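PDB 4H3D: 3-dehydroquinate dehydratase from Clostridium difficile, which catalyses the cis-dehydration of 3-dehydroquinate to 3-dehydroshikimate, the third step of the chorismate pathway, through an imine formed with an active-site lysine. Local coordinates for residues Lys174-Pro179 / Ile205-Ser210. Numbering follows the deposited sequence.
Sequences KIAVMP and ITMSMS. With SHL (5-hydroxy-6-methyl-4-oxo-4H-pyran-2-carboxylic acid), chain I.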
ATOM      1  N   LYS B 174     -17.372  -9.162  -6.563  1.00 18.43           N
ATOM      2  CA  LYS B 174     -16.004  -8.886  -6.946  1.00 17.88           C
ATOM      3  C   LYS B 174     -15.953  -7.960  -8.136  1.00 19.27           C
ATOM      4  O   LYS B 174     -16.655  -8.182  -9.132  1.00 18.54           O
ATOM      5  CB  LYS B 174     -15.277 -10.178  -7.328  1.00 18.29           C
ATOM      6  CG  LYS B 174     -13.843  -9.948  -7.888  1.00 17.63           C
ATOM      7  CD  LYS B 174     -13.200 -11.230  -8.313  1.00 20.20           C
ATOM      8  CE  LYS B 174     -11.801 -10.972  -8.864  1.00 22.82           C
ATOM      9  NZ  LYS B 174     -11.147 -12.225  -9.357  1.00 27.52           N
ATOM     10  N   ILE B 175     -15.118  -6.935  -8.049  1.00 18.67           N
ATOM     11  CA  ILE B 175     -14.923  -6.034  -9.167  1.00 19.47           C
ATOM     12  C   ILE B 175     -13.469  -5.702  -9.356  1.00 19.52           C
ATOM     13  O   ILE B 175     -12.727  -5.475  -8.395  1.00 21.63           O
ATOM     14  CB  ILE B 175     -15.819  -4.745  -9.108  1.00 21.71           C
ATOM     15  CG1 ILE B 175     -15.873  -4.092 -10.492  1.00 25.16           C
ATOM     16  CG2 ILE B 175     -15.342  -3.756  -8.053  1.00 20.80           C
ATOM     17  CD1 ILE B 175     -16.925  -3.016 -10.626  1.00 23.25           C
ATOM     18  N   ALA B 176     -13.044  -5.757 -10.609  1.00 17.81           N
ATOM     19  CA  ALA B 176     -11.669  -5.432 -10.997  1.00 18.26           C
ATOM     20  C   ALA B 176     -11.738  -4.384 -12.117  1.00 17.62           C
ATOM     21  O   ALA B 176     -12.412  -4.595 -13.133  1.00 19.43           O
ATOM     22  CB  ALA B 176     -10.930  -6.685 -11.473  1.00 17.28           C
ATOM     23  N   VAL B 177     -11.038  -3.270 -11.932  1.00 18.01           N
ATOM     24  CA  VAL B 177     -11.076  -2.157 -12.882  1.00 19.85           C
ATOM     25  C   VAL B 177      -9.668  -1.703 -13.256  1.00 21.25           C
ATOM     26  O   VAL B 177      -8.701  -1.998 -12.550  1.00 22.86           O
ATOM     27  CB  VAL B 177     -11.885  -0.973 -12.314  1.00 19.90           C
ATOM     28  CG1 VAL B 177     -13.342  -1.415 -12.054  1.00 20.94           C
ATOM     29  CG2 VAL B 177     -11.244  -0.422 -11.027  1.00 19.79           C
ATOM     30  N   MET B 178      -9.559  -0.987 -14.369  1.00 21.07           N
ATOM     31  CA  MET B 178      -8.264  -0.549 -14.871  1.00 21.31           C
ATOM     32  C   MET B 178      -8.102   0.963 -14.673  1.00 21.69           C
ATOM     33  O   MET B 178      -8.892   1.748 -15.208  1.00 22.83           O
ATOM     34  CB  MET B 178      -8.139  -0.885 -16.363  1.00 23.16           C
ATOM     35  CG  MET B 178      -6.763  -0.547 -16.985  1.00 23.72           C
ATOM     36  SD  MET B 178      -5.437  -1.577 -16.273  1.00 32.67           S
ATOM     37  CE  MET B 178      -5.861  -3.208 -16.881  1.00 27.91           C
ATOM     38  N   PRO B 179      -7.066   1.387 -13.922  1.00 21.09           N
ATOM     39  CA  PRO B 179      -6.911   2.831 -13.794  1.00 22.78           C
ATOM     40  C   PRO B 179      -6.272   3.437 -15.031  1.00 24.99           C
ATOM     41  O   PRO B 179      -5.416   2.810 -15.639  1.00 23.99           O
ATOM     42  CB  PRO B 179      -5.948   2.978 -12.608  1.00 24.46           C
ATOM     43  CG  PRO B 179      -5.083   1.766 -12.687  1.00 22.60           C
ATOM     44  CD  PRO B 179      -5.986   0.649 -13.223  1.00 23.20           C
ATOM     45  N   ILE B 205     -14.881  -7.970  -2.677  1.00 19.39           N
ATOM     46  CA  ILE B 205     -13.560  -8.123  -3.256  1.00 19.72           C
ATOM     47  C   ILE B 205     -13.393  -7.068  -4.337  1.00 20.06           C
ATOM     48  O   ILE B 205     -14.195  -7.002  -5.271  1.00 18.71           O
ATOM     49  CB  ILE B 205     -13.426  -9.503  -3.954  1.00 20.03           C
ATOM     50  CG1 ILE B 205     -13.740 -10.642  -2.986  1.00 21.84           C
ATOM     51  CG2 ILE B 205     -12.033  -9.662  -4.592  1.00 17.52           C
ATOM     52  CD1 ILE B 205     -14.037 -12.006  -3.722  1.00 18.84           C
ATOM     53  N   THR B 206     -12.353  -6.243  -4.232  1.00 18.34           N
ATOM     54  CA  THR B 206     -12.104  -5.215  -5.241  1.00 19.63           C
ATOM     55  C   THR B 206     -10.647  -5.075  -5.523  1.00 20.92           C
ATOM     56  O   THR B 206      -9.794  -5.349  -4.635  1.00 20.66           O
ATOM     57  CB  THR B 206     -12.574  -3.812  -4.794  1.00 20.90           C
ATOM     58  OG1 THR B 206     -11.727  -3.332  -3.727  1.00 19.79           O
ATOM     59  CG2 THR B 206     -14.052  -3.854  -4.334  1.00 17.93           C
ATOM     60  N   MET B 207     -10.328  -4.661  -6.747  0.50 19.72           N
ATOM     61  CA  MET B 207      -8.950  -4.382  -7.124  0.50 20.90           C
ATOM     62  C   MET B 207      -8.866  -3.415  -8.284  0.50 20.02           C
ATOM     63  O   MET B 207      -9.787  -3.302  -9.100  0.50 18.63           O
ATOM     64  CB  MET B 207      -8.182  -5.652  -7.490  0.50 21.85           C
ATOM     65  CG  MET B 207      -8.540  -6.230  -8.826  0.50 21.76           C
ATOM     66  SD  MET B 207      -7.621  -7.741  -9.169  0.50 31.75           S
ATOM     67  CE  MET B 207      -8.181  -8.792  -7.825  0.50 35.47           C
ATOM     68  N   SER B 208      -7.747  -2.706  -8.310  1.00 21.35           N
ATOM     69  CA  SER B 208      -7.385  -1.789  -9.356  1.00 22.30           C
ATOM     70  C   SER B 208      -6.184  -2.498  -9.953  1.00 20.73           C
ATOM     71  O   SER B 208      -5.214  -2.792  -9.255  1.00 23.97           O
ATOM     72  CB  SER B 208      -6.974  -0.420  -8.784  1.00 21.64           C
ATOM     73  OG  SER B 208      -6.661   0.466  -9.827  1.00 23.26           O
ATOM     74  N   MET B 209      -6.262  -2.800 -11.232  1.00 22.25           N
ATOM     75  CA  MET B 209      -5.233  -3.556 -11.921  1.00 22.91           C
ATOM     76  C   MET B 209      -4.045  -2.672 -12.357  1.00 24.90           C
ATOM     77  O   MET B 209      -4.045  -1.470 -12.114  1.00 22.65           O
ATOM     78  CB  MET B 209      -5.863  -4.269 -13.127  1.00 26.89           C
ATOM     79  CG  MET B 209      -6.957  -5.284 -12.735  1.00 27.04           C
ATOM     80  SD  MET B 209      -7.685  -6.157 -14.158  1.00 35.19           S
ATOM     81  CE  MET B 209      -8.559  -4.829 -14.963  1.00 26.66           C
ATOM     82  N   SER B 210      -3.027  -3.315 -12.960  1.00 26.38           N
ATOM     83  CA  SER B 210      -1.777  -2.681 -13.426  1.00 27.92           C
ATOM     84  C   SER B 210      -0.850  -2.307 -12.249  1.00 29.05           C
ATOM     85  O   SER B 210      -1.257  -2.370 -11.087  1.00 27.38           O
ATOM     86  CB  SER B 210      -2.034  -1.446 -14.288  1.00 28.19           C
ATOM     87  OG  SER B 210      -2.289  -0.297 -13.499  1.00 28.52           O
TER
HETATM   88  OAD SHL I 302      -5.194 -10.601  -9.646  1.00 37.96           O
HETATM   89  CAH SHL I 302      -5.650 -10.137 -10.721  1.00 43.51           C
HETATM   90  OAA SHL I 302      -4.926  -9.455 -11.490  1.00 41.03           O
HETATM   91  CAK SHL I 302      -7.032 -10.408 -11.060  1.00 39.73           C
HETATM   92  OAG SHL I 302      -7.815 -11.186 -10.143  1.00 36.68           O
HETATM   93  CAF SHL I 302      -9.094 -11.626 -10.541  1.00 38.55           C
HETATM   94  CAL SHL I 302      -9.772 -12.472  -9.727  1.00 38.12           C
HETATM   95  CAJ SHL I 302      -9.525 -11.255 -11.766  1.00 40.48           C
HETATM   96  OAC SHL I 302     -10.715 -11.671 -12.191  1.00 37.58           O
HETATM   97  CAI SHL I 302      -8.770 -10.457 -12.578  1.00 39.11           C
HETATM   98  CAE SHL I 302      -7.547 -10.034 -12.233  1.00 38.84           C
HETATM   99  OAB SHL I 302      -9.242 -10.079 -13.756  1.00 38.37           O
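Met207 and Lys174 meet the flat pyranone ring of SHL at a face and an edge respectively, rising from the ligand-facing side of the TIM-barrel sheet two residues apart in register and touching loosely through Lys174 CE and Met207 CE (4.4 Å). In one of its two modelled conformers Met207 puts SD above the carboxylate-bearing edge, over the CAK-CAH bond and 3.3 Å from SHL CAK, with CE above the OAG side of the rim. Lys174, which forms the Schiff base with substrate, is extended throughout, CG anti to the backbone N (chi1 174°); this brings NZ to SHL CAL, the exocyclic carbon in the ring plane, bonded covalently at 1.4 Å. His147, Arg217, Gln240 and Arg86 hydrogen-bond the ligand.

Strands 172-177 and 205-208, joined by helix 182-199 in a beta-alpha-beta crossover, run 4° from parallel. Ile175 N donates to Ile205 O and its O accepts from Met207 N; Val177 repeats this with Met207 O and Met209 N, the last bond nearly straight (173° at the hydrogen). Ile175, Val177, Thr206 and Ser208 share the opposite sheet face, where Val177 and Ser208 touch helix 182-199 and Thr206 OG1 hydrogen-bonds Thr192. Ala176 CB packs 3.6 Å from Met207 CG. Beyond the strands Met178 crosses Met209 at about a right angle, their CE methyls 3.7 Å apart.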